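Side-chain contacts in beta-N-acetylhexosaminidase (Bacteroides fragilis, PDB 4PYS), which probably removes terminal N-acetylhexosamine residues from glycans by hydrolysis, as glycoside hydrolases of family 20 do: residues R141-V146 with G173-I178; I187-G192 with Q198-Q203. One frame throughout, in Å; residues are numbered along the deposited sequence.

Interaction 1: R141-V146 with G173-I178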
ATOM      1  N   ARG A 141     -13.732   4.434  -6.145  1.00 25.89           N
ATOM      2  CA  ARG A 141     -14.793   5.430  -5.932  1.00 26.98           C
ATOM      3  C   ARG A 141     -14.447   6.789  -6.522  1.00 28.15           C
ATOM      4  O   ARG A 141     -15.338   7.577  -6.880  1.00 30.28           O
ATOM      5  CB  ARG A 141     -15.043   5.610  -4.437  1.00 32.01           C
ATOM      6  CG  ARG A 141     -15.575   4.367  -3.761  1.00 32.74           C
ATOM      7  CD  ARG A 141     -16.002   4.642  -2.331  1.00 34.69           C
ATOM      8  NE  ARG A 141     -16.733   3.507  -1.777  1.00 31.45           N
ATOM      9  CZ  ARG A 141     -16.158   2.386  -1.355  1.00 37.87           C
ATOM     10  NH1 ARG A 141     -16.901   1.400  -0.869  1.00 34.75           N
ATOM     11  NH2 ARG A 141     -14.838   2.248  -1.427  1.00 30.60           N
ATOM     12  N   GLN A 142     -13.153   7.066  -6.588  1.00 27.01           N
ATOM     13  CA  GLN A 142     -12.650   8.332  -7.102  1.00 28.71           C
ATOM     14  C   GLN A 142     -11.521   8.038  -8.076  1.00 29.08           C
ATOM     15  O   GLN A 142     -10.781   7.078  -7.900  1.00 33.07           O
ATOM     16  CB  GLN A 142     -12.111   9.192  -5.952  1.00 25.72           C
ATOM     17  CG  GLN A 142     -13.191   9.747  -5.018  1.00 26.25           C
ATOM     18  CD  GLN A 142     -14.105  10.740  -5.700  1.00 26.25           C
ATOM     19  OE1 GLN A 142     -13.667  11.512  -6.559  1.00 30.01           O
ATOM     20  NE2 GLN A 142     -15.385  10.729  -5.333  1.00 25.39           N
ATOM     21  N   TYR A 143     -11.399   8.854  -9.115  1.00 23.95           N
ATOM     22  CA  TYR A 143     -10.252   8.771 -10.015  1.00 22.83           C
ATOM     23  C   TYR A 143      -9.210   9.800  -9.593  1.00 26.32           C
ATOM     24  O   TYR A 143      -9.545  10.969  -9.392  1.00 27.27           O
ATOM     25  CB  TYR A 143     -10.707   9.029 -11.469  1.00 27.17           C
ATOM     26  CG  TYR A 143      -9.559   9.236 -12.436  1.00 30.36           C
ATOM     27  CD1 TYR A 143      -8.859   8.150 -12.970  1.00 31.00           C
ATOM     28  CD2 TYR A 143      -9.165  10.517 -12.804  1.00 31.93           C
ATOM     29  CE1 TYR A 143      -7.797   8.346 -13.849  1.00 30.59           C
ATOM     30  CE2 TYR A 143      -8.115  10.722 -13.672  1.00 32.60           C
ATOM     31  CZ  TYR A 143      -7.433   9.638 -14.192  1.00 35.92           C
ATOM     32  OH  TYR A 143      -6.380   9.860 -15.057  1.00 36.76           O
ATOM     33  N   GLN A 144      -7.962   9.362  -9.424  1.00 25.91           N
ATOM     34  CA  GLN A 144      -6.857  10.294  -9.219  1.00 25.89           C
ATOM     35  C   GLN A 144      -5.964  10.276 -10.446  1.00 23.62           C
ATOM     36  O   GLN A 144      -5.692   9.201 -11.004  1.00 27.65           O
ATOM     37  CB  GLN A 144      -6.038   9.907  -7.985  1.00 24.69           C
ATOM     38  CG  GLN A 144      -6.850   9.861  -6.694  1.00 21.60           C
ATOM     39  CD  GLN A 144      -7.459   8.508  -6.454  1.00 26.87           C
ATOM     40  OE1 GLN A 144      -7.061   7.523  -7.076  1.00 27.31           O
ATOM     41  NE2 GLN A 144      -8.413   8.440  -5.532  1.00 24.47           N
ATOM     42  N   LYS A 145      -5.477  11.443 -10.860  1.00 24.12           N
ATOM     43  CA  LYS A 145      -4.598  11.472 -12.029  1.00 28.26           C
ATOM     44  C   LYS A 145      -3.303  10.713 -11.795  1.00 29.18           C
ATOM     45  O   LYS A 145      -2.915  10.455 -10.652  1.00 24.94           O
ATOM     46  CB  LYS A 145      -4.340  12.889 -12.548  1.00 38.56           C
ATOM     47  CG  LYS A 145      -4.157  13.965 -11.519  1.00 48.21           C
ATOM     48  CD  LYS A 145      -4.432  15.312 -12.185  1.00 54.99           C
ATOM     49  CE  LYS A 145      -4.459  16.450 -11.183  1.00 61.14           C
ATOM     50  NZ  LYS A 145      -3.094  16.914 -10.818  1.00 64.57           N
ATOM     51  N   VAL A 146      -2.649  10.330 -12.884  1.00 26.76           N
ATOM     52  CA  VAL A 146      -1.437   9.518 -12.784  1.00 25.69           C
ATOM     53  C   VAL A 146      -0.380  10.176 -11.901  1.00 26.16           C
ATOM     54  O   VAL A 146       0.265   9.496 -11.099  1.00 22.26           O
ATOM     55  CB  VAL A 146      -0.861   9.213 -14.184  1.00 30.05           C
ATOM     56  CG1 VAL A 146       0.519   8.607 -14.080  1.00 31.26           C
ATOM     57  CG2 VAL A 146      -1.791   8.279 -14.933  1.00 33.87           C
ATOM     58  N   GLY A 173     -16.906   2.523 -10.013  1.00 36.06           N
ATOM     59  CA  GLY A 173     -15.860   2.706 -11.002  1.00 32.37           C
ATOM     60  C   GLY A 173     -14.966   1.502 -11.203  1.00 36.44           C
ATOM     61  O   GLY A 173     -14.366   0.991 -10.255  1.00 32.99           O
ATOM     62  N   TRP A 174     -14.887   1.046 -12.446  1.00 31.38           N
ATOM     63  CA  TRP A 174     -13.887   0.060 -12.829  1.00 31.12           C
ATOM     64  C   TRP A 174     -12.811   0.837 -13.565  1.00 30.24           C
ATOM     65  O   TRP A 174     -13.072   1.378 -14.634  1.00 33.36           O
ATOM     66  CB  TRP A 174     -14.497  -0.978 -13.774  1.00 29.79           C
ATOM     67  CG  TRP A 174     -13.515  -2.019 -14.159  1.00 32.20           C
ATOM     68  CD1 TRP A 174     -12.465  -1.884 -15.024  1.00 31.31           C
ATOM     69  CD2 TRP A 174     -13.470  -3.364 -13.677  1.00 29.92           C
ATOM     70  NE1 TRP A 174     -11.769  -3.067 -15.106  1.00 33.21           N
ATOM     71  CE2 TRP A 174     -12.364  -3.991 -14.288  1.00 32.80           C
ATOM     72  CE3 TRP A 174     -14.250  -4.095 -12.779  1.00 33.03           C
ATOM     73  CZ2 TRP A 174     -12.030  -5.332 -14.039  1.00 30.30           C
ATOM     74  CZ3 TRP A 174     -13.920  -5.421 -12.531  1.00 36.67           C
ATOM     75  CH2 TRP A 174     -12.821  -6.025 -13.160  1.00 36.94           C
ATOM     76  N   ARG A 175     -11.607   0.904 -13.010  1.00 27.16           N
ATOM     77  CA  ARG A 175     -10.604   1.797 -13.585  1.00 27.60           C
ATOM     78  C   ARG A 175      -9.384   1.118 -14.184  1.00 28.07           C
ATOM     79  O   ARG A 175      -8.435   1.804 -14.572  1.00 31.30           O
ATOM     80  CB  ARG A 175     -10.177   2.850 -12.548  1.00 29.31           C
ATOM     81  CG  ARG A 175     -11.380   3.543 -11.939  1.00 31.37           C
ATOM     82  CD  ARG A 175     -11.149   5.004 -11.601  1.00 31.35           C
ATOM     83  NE  ARG A 175     -12.229   5.445 -10.726  1.00 30.92           N
ATOM     84  CZ  ARG A 175     -13.325   6.058 -11.143  1.00 31.07           C
ATOM     85  NH1 ARG A 175     -13.475   6.357 -12.430  1.00 31.46           N
ATOM     86  NH2 ARG A 175     -14.266   6.393 -10.270  1.00 32.94           N
ATOM     87  N   ILE A 176      -9.399  -0.213 -14.285  1.00 29.73           N
ATOM     88  CA  ILE A 176      -8.247  -0.907 -14.855  1.00 26.51           C
ATOM     89  C   ILE A 176      -8.594  -1.400 -16.255  1.00 32.19           C
ATOM     90  O   ILE A 176      -9.555  -2.151 -16.435  1.00 31.52           O
ATOM     91  CB  ILE A 176      -7.706  -2.035 -13.921  1.00 28.54           C
ATOM     92  CG1 ILE A 176      -6.514  -2.737 -14.568  1.00 32.90           C
ATOM     93  CG2 ILE A 176      -8.798  -3.021 -13.549  1.00 27.53           C
ATOM     94  CD1 ILE A 176      -5.295  -1.853 -14.664  1.00 33.69           C
ATOM     95  N   GLU A 177      -7.852  -0.925 -17.253  1.00 28.87           N
ATOM     96  CA  GLU A 177      -8.132  -1.305 -18.638  1.00 30.94           C
ATOM     97  C   GLU A 177      -7.835  -2.780 -18.882  1.00 31.80           C
ATOM     98  O   GLU A 177      -6.744  -3.266 -18.558  1.00 31.21           O
ATOM     99  CB  GLU A 177      -7.336  -0.441 -19.627  1.00 34.64           C
ATOM    100  CG  GLU A 177      -7.648  -0.788 -21.084  1.00 35.44           C
ATOM    101  CD  GLU A 177      -6.861   0.029 -22.094  1.00 45.72           C
ATOM    102  OE1 GLU A 177      -5.624   0.133 -21.964  1.00 38.99           O
ATOM    103  OE2 GLU A 177      -7.486   0.550 -23.039  1.00 54.90           O
ATOM    104  N   ILE A 178      -8.818  -3.476 -19.452  1.00 33.49           N
ATOM    105  CA  ILE A 178      -8.698  -4.879 -19.833  1.00 37.75           C
ATOM    106  C   ILE A 178      -9.002  -4.929 -21.323  1.00 37.19           C
ATOM    107  O   ILE A 178     -10.134  -4.666 -21.728  1.00 38.29           O
ATOM    108  CB  ILE A 178      -9.719  -5.772 -19.086  1.00 38.53           C
ATOM    109  CG1 ILE A 178      -9.588  -5.621 -17.562  1.00 32.80           C
ATOM    110  CG2 ILE A 178      -9.555  -7.233 -19.503  1.00 36.57           C
ATOM    111  CD1 ILE A 178      -8.186  -5.893 -17.010  1.00 31.47           C
TER
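Arg175 reaches across from the short segment 173-178 and lays its guanidinium against the backbone of Gln142 and Tyr143. The backbone N of Tyr143 lies over one face, 3.6 Å above the plane and displaced toward the rim, while Gly173 CA, from the arginine's own segment, sits over the rim of the opposite face. Nearer the backbone of the same chain, Arg175 CD approaches the edge of the Tyr143 ring, 4.1 Å from Tyr143 CD1, with ring and guanidinium planes 65° apart, too steep for a parallel stack. Tyr143 CG stands anti to the backbone N (chi1 169°), which sets Tyr143 CB, 4.0 Å from Arg175 NE, beside the guanidinium and leads the far end of the ring away. No hydrogen bond crosses between the two segments; Arg175 NH2 lies 3.7 Å from Arg141 O at the guanidinium edge. The guanidinium finds its partners just outside the two segments: NH1 donates to the carbonyls of Gly199 and Gln197, and NE and NH2 are also bonded nearby. Arg141 turns away and forms a salt bridge with Asp138, close to a bound glycerol. In the family 20 TIM-barrel domain the contact joins the loop from barrel strand 132-138 to helix 146-158 with strand 173-174, which pairs antiparallel with strand 163-170, while Trp174 and Ile178 pack on helices 183-186 and 264-280.

Interaction 2: I187-G192 with Q198-Q203; sequences IGAFVG and QGFYSQ
Ala189 points its methyl group into segment 198-203, and here the packing is close: Ala189 CB lies 3.4 Å from Gly199 O and 3.7 Å from Phe200 CB. Its carbonyl completes the tight half of the contact by accepting the Gly199 N-H over 3.0 Å in a nearly straight bond (166° at the hydrogen), tilted out of the carbonyl plane. The CA-H of Gln198 adds a weaker contact to the same oxygen. A type I turn from Ile187 to Phe190 presents this group to the facing chain. The other half lies nearer solvent. The exposed Phe190 leans across with one ring face over Gly199 N, and Phe190 CD1 comes to 3.7 Å from Gln198 CB. At its far side Phe190 CE2 meets the edge of the Phe200 ring, 3.9 Å from Phe200 CD1. Gln198 folds back at chi2 (78°), and its amide secures this rim: Gln198 NE2 donates to Gly192 O at 2.9 Å, roughly in its own amide plane but from above the carbonyl plane. The same nitrogen also bonds Gly194 O. Gly199 adopts backbone angles at which a CB would collide with the preceding carbonyl. Two hydrogen bonds between neutral groups thus tie two passes of the same loop together, while Gly199 O, and weakly Ala189 O, also accept from Arg175, whose charge would probably polarise these carbonyls.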
ATOM      1  N   ILE A 187     -17.220   1.982 -20.364  1.00 39.82           N
ATOM      2  CA  ILE A 187     -18.491   2.232 -19.701  1.00 39.14           C
ATOM      3  C   ILE A 187     -18.275   2.338 -18.195  1.00 44.21           C
ATOM      4  O   ILE A 187     -18.723   3.289 -17.550  1.00 42.20           O
ATOM      5  CB  ILE A 187     -19.490   1.101 -19.981  1.00 50.48           C
ATOM      6  CG1 ILE A 187     -19.813   1.041 -21.476  1.00 48.17           C
ATOM      7  CG2 ILE A 187     -20.763   1.278 -19.149  1.00 51.71           C
ATOM      8  CD1 ILE A 187     -20.999   0.177 -21.796  1.00 57.22           C
ATOM      9  N   GLY A 188     -17.562   1.362 -17.639  1.00 39.68           N
ATOM     10  CA  GLY A 188     -17.474   1.218 -16.198  1.00 34.27           C
ATOM     11  C   GLY A 188     -16.676   2.276 -15.460  1.00 35.10           C
ATOM     12  O   GLY A 188     -16.817   2.412 -14.248  1.00 36.36           O
ATOM     13  N   ALA A 189     -15.842   3.032 -16.168  1.00 33.23           N
ATOM     14  CA  ALA A 189     -15.057   4.086 -15.511  1.00 31.88           C
ATOM     15  C   ALA A 189     -15.749   5.448 -15.546  1.00 35.18           C
ATOM     16  O   ALA A 189     -15.169   6.459 -15.129  1.00 35.07           O
ATOM     17  CB  ALA A 189     -13.677   4.185 -16.131  1.00 36.93           C
ATOM     18  N   PHE A 190     -16.984   5.469 -16.036  1.00 34.49           N
ATOM     19  CA  PHE A 190     -17.710   6.723 -16.254  1.00 37.36           C
ATOM     20  C   PHE A 190     -19.123   6.667 -15.673  1.00 40.81           C
ATOM     21  O   PHE A 190     -19.956   7.522 -15.954  1.00 43.32           O
ATOM     22  CB  PHE A 190     -17.727   7.072 -17.755  1.00 39.50           C
ATOM     23  CG  PHE A 190     -16.353   7.261 -18.332  1.00 40.58           C
ATOM     24  CD1 PHE A 190     -15.724   8.500 -18.259  1.00 41.13           C
ATOM     25  CD2 PHE A 190     -15.665   6.189 -18.896  1.00 44.07           C
ATOM     26  CE1 PHE A 190     -14.439   8.677 -18.753  1.00 38.38           C
ATOM     27  CE2 PHE A 190     -14.377   6.354 -19.399  1.00 43.05           C
ATOM     28  CZ  PHE A 190     -13.760   7.602 -19.327  1.00 44.03           C
ATOM     29  N   VAL A 191     -19.380   5.661 -14.843  1.00 38.19           N
ATOM     30  CA  VAL A 191     -20.691   5.513 -14.226  1.00 43.92           C
ATOM     31  C   VAL A 191     -20.892   6.507 -13.080  1.00 42.27           C
ATOM     32  O   VAL A 191     -22.011   6.932 -12.813  1.00 42.43           O
ATOM     33  CB  VAL A 191     -20.948   4.059 -13.757  1.00 41.39           C
ATOM     34  CG1 VAL A 191     -21.009   3.122 -14.960  1.00 48.14           C
ATOM     35  CG2 VAL A 191     -19.883   3.594 -12.772  1.00 39.04           C
ATOM     36  N   GLY A 192     -19.800   6.881 -12.420  1.00 39.10           N
ATOM     37  CA  GLY A 192     -19.847   7.874 -11.356  1.00 39.44           C
ATOM     38  C   GLY A 192     -20.085   9.278 -11.879  1.00 40.83           C
ATOM     39  O   GLY A 192     -19.463   9.702 -12.856  1.00 42.80           O
ATOM     40  N   GLN A 198     -14.716  10.248 -12.917  1.00 31.89           N
ATOM     41  CA  GLN A 198     -14.624   9.721 -14.281  1.00 34.01           C
ATOM     42  C   GLN A 198     -13.170   9.518 -14.696  1.00 35.82           C
ATOM     43  O   GLN A 198     -12.325  10.383 -14.466  1.00 34.77           O
ATOM     44  CB  GLN A 198     -15.326  10.648 -15.282  1.00 34.71           C
ATOM     45  CG  GLN A 198     -16.749  11.041 -14.896  1.00 39.77           C
ATOM     46  CD  GLN A 198     -16.789  12.121 -13.820  1.00 45.55           C
ATOM     47  OE1 GLN A 198     -15.892  12.964 -13.734  1.00 48.37           O
ATOM     48  NE2 GLN A 198     -17.821  12.083 -12.981  1.00 43.89           N
ATOM     49  N   GLY A 199     -12.873   8.366 -15.295  1.00 36.23           N
ATOM     50  CA  GLY A 199     -11.549   8.132 -15.845  1.00 31.21           C
ATOM     51  C   GLY A 199     -10.982   6.779 -15.479  1.00 32.96           C
ATOM     52  O   GLY A 199     -11.440   6.153 -14.523  1.00 29.45           O
ATOM     53  N   PHE A 200      -9.973   6.334 -16.222  1.00 30.56           N
ATOM     54  CA  PHE A 200      -9.361   5.035 -15.947  1.00 31.00           C
ATOM     55  C   PHE A 200      -7.878   5.047 -16.255  1.00 31.95           C
ATOM     56  O   PHE A 200      -7.361   6.002 -16.845  1.00 32.35           O
ATOM     57  CB  PHE A 200     -10.050   3.932 -16.755  1.00 31.18           C
ATOM     58  CG  PHE A 200      -9.920   4.098 -18.244  1.00 31.55           C
ATOM     59  CD1 PHE A 200     -10.788   4.926 -18.936  1.00 34.42           C
ATOM     60  CD2 PHE A 200      -8.923   3.428 -18.950  1.00 33.59           C
ATOM     61  CE1 PHE A 200     -10.681   5.086 -20.319  1.00 43.52           C
ATOM     62  CE2 PHE A 200      -8.807   3.581 -20.333  1.00 35.28           C
ATOM     63  CZ  PHE A 200      -9.687   4.414 -21.014  1.00 41.60           C
ATOM     64  N   TYR A 201      -7.204   3.974 -15.860  1.00 25.76           N
ATOM     65  CA  TYR A 201      -5.784   3.803 -16.116  1.00 29.34           C
ATOM     66  C   TYR A 201      -5.614   2.825 -17.276  1.00 33.94           C
ATOM     67  O   TYR A 201      -6.031   1.666 -17.195  1.00 32.22           O
ATOM     68  CB  TYR A 201      -5.099   3.319 -14.845  1.00 25.48           C
ATOM     69  CG  TYR A 201      -5.458   4.238 -13.698  1.00 28.34           C
ATOM     70  CD1 TYR A 201      -4.896   5.509 -13.606  1.00 28.97           C
ATOM     71  CD2 TYR A 201      -6.418   3.872 -12.759  1.00 26.66           C
ATOM     72  CE1 TYR A 201      -5.248   6.378 -12.572  1.00 27.27           C
ATOM     73  CE2 TYR A 201      -6.785   4.736 -11.724  1.00 26.30           C
ATOM     74  CZ  TYR A 201      -6.196   5.990 -11.640  1.00 29.56           C
ATOM     75  OH  TYR A 201      -6.553   6.870 -10.626  1.00 25.45           O
ATOM     76  N   SER A 202      -5.045   3.312 -18.373  1.00 30.30           N
ATOM     77  CA  SER A 202      -4.826   2.475 -19.550  1.00 33.89           C
ATOM     78  C   SER A 202      -3.679   1.525 -19.245  1.00 34.15           C
ATOM     79  O   SER A 202      -2.952   1.721 -18.271  1.00 29.53           O
ATOM     80  CB  SER A 202      -4.450   3.333 -20.751  1.00 38.34           C
ATOM     81  OG  SER A 202      -3.198   3.949 -20.523  1.00 36.28           O
ATOM     82  N   GLN A 203      -3.500   0.497 -20.070  1.00 30.73           N
ATOM     83  CA  GLN A 203      -2.417  -0.441 -19.812  1.00 34.53           C
ATOM     84  C   GLN A 203      -1.056   0.253 -19.918  1.00 30.33           C
ATOM     85  O   GLN A 203      -0.127  -0.087 -19.185  1.00 31.96           O
ATOM     86  CB  GLN A 203      -2.543  -1.674 -20.722  1.00 33.34           C
ATOM     87  CG  GLN A 203      -3.880  -2.374 -20.489  1.00 35.83           C
ATOM     88  CD  GLN A 203      -3.889  -3.844 -20.872  1.00 44.22           C
ATOM     89  OE1 GLN A 203      -3.050  -4.310 -21.647  1.00 42.56           O
ATOM     90  NE2 GLN A 203      -4.855  -4.586 -20.328  1.00 34.65           N
TER

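Overall arrangement
Interactions 1 and 2 lie side by side, their centres 5 Å apart, on the same side of the chain's centre, and segment 198-203 serves both. Tyr201 ties it to each half of interaction 1: its hydroxyl is bonded to Gln144 O and its ring meets that of Tyr143, while its backbone pairs with Arg175 and Glu177. The first contact, nearer the centre of the chain, joins the loop after strand 132-138 to the region of short strand 173-174 through a buried cation packed on backbone; the second ties two passes of a single loop with neutral hydrogen bonds and an exposed aromatic ring. Arg175 spans the two: it bonds Gly199 O and, weakly, Ala189 O.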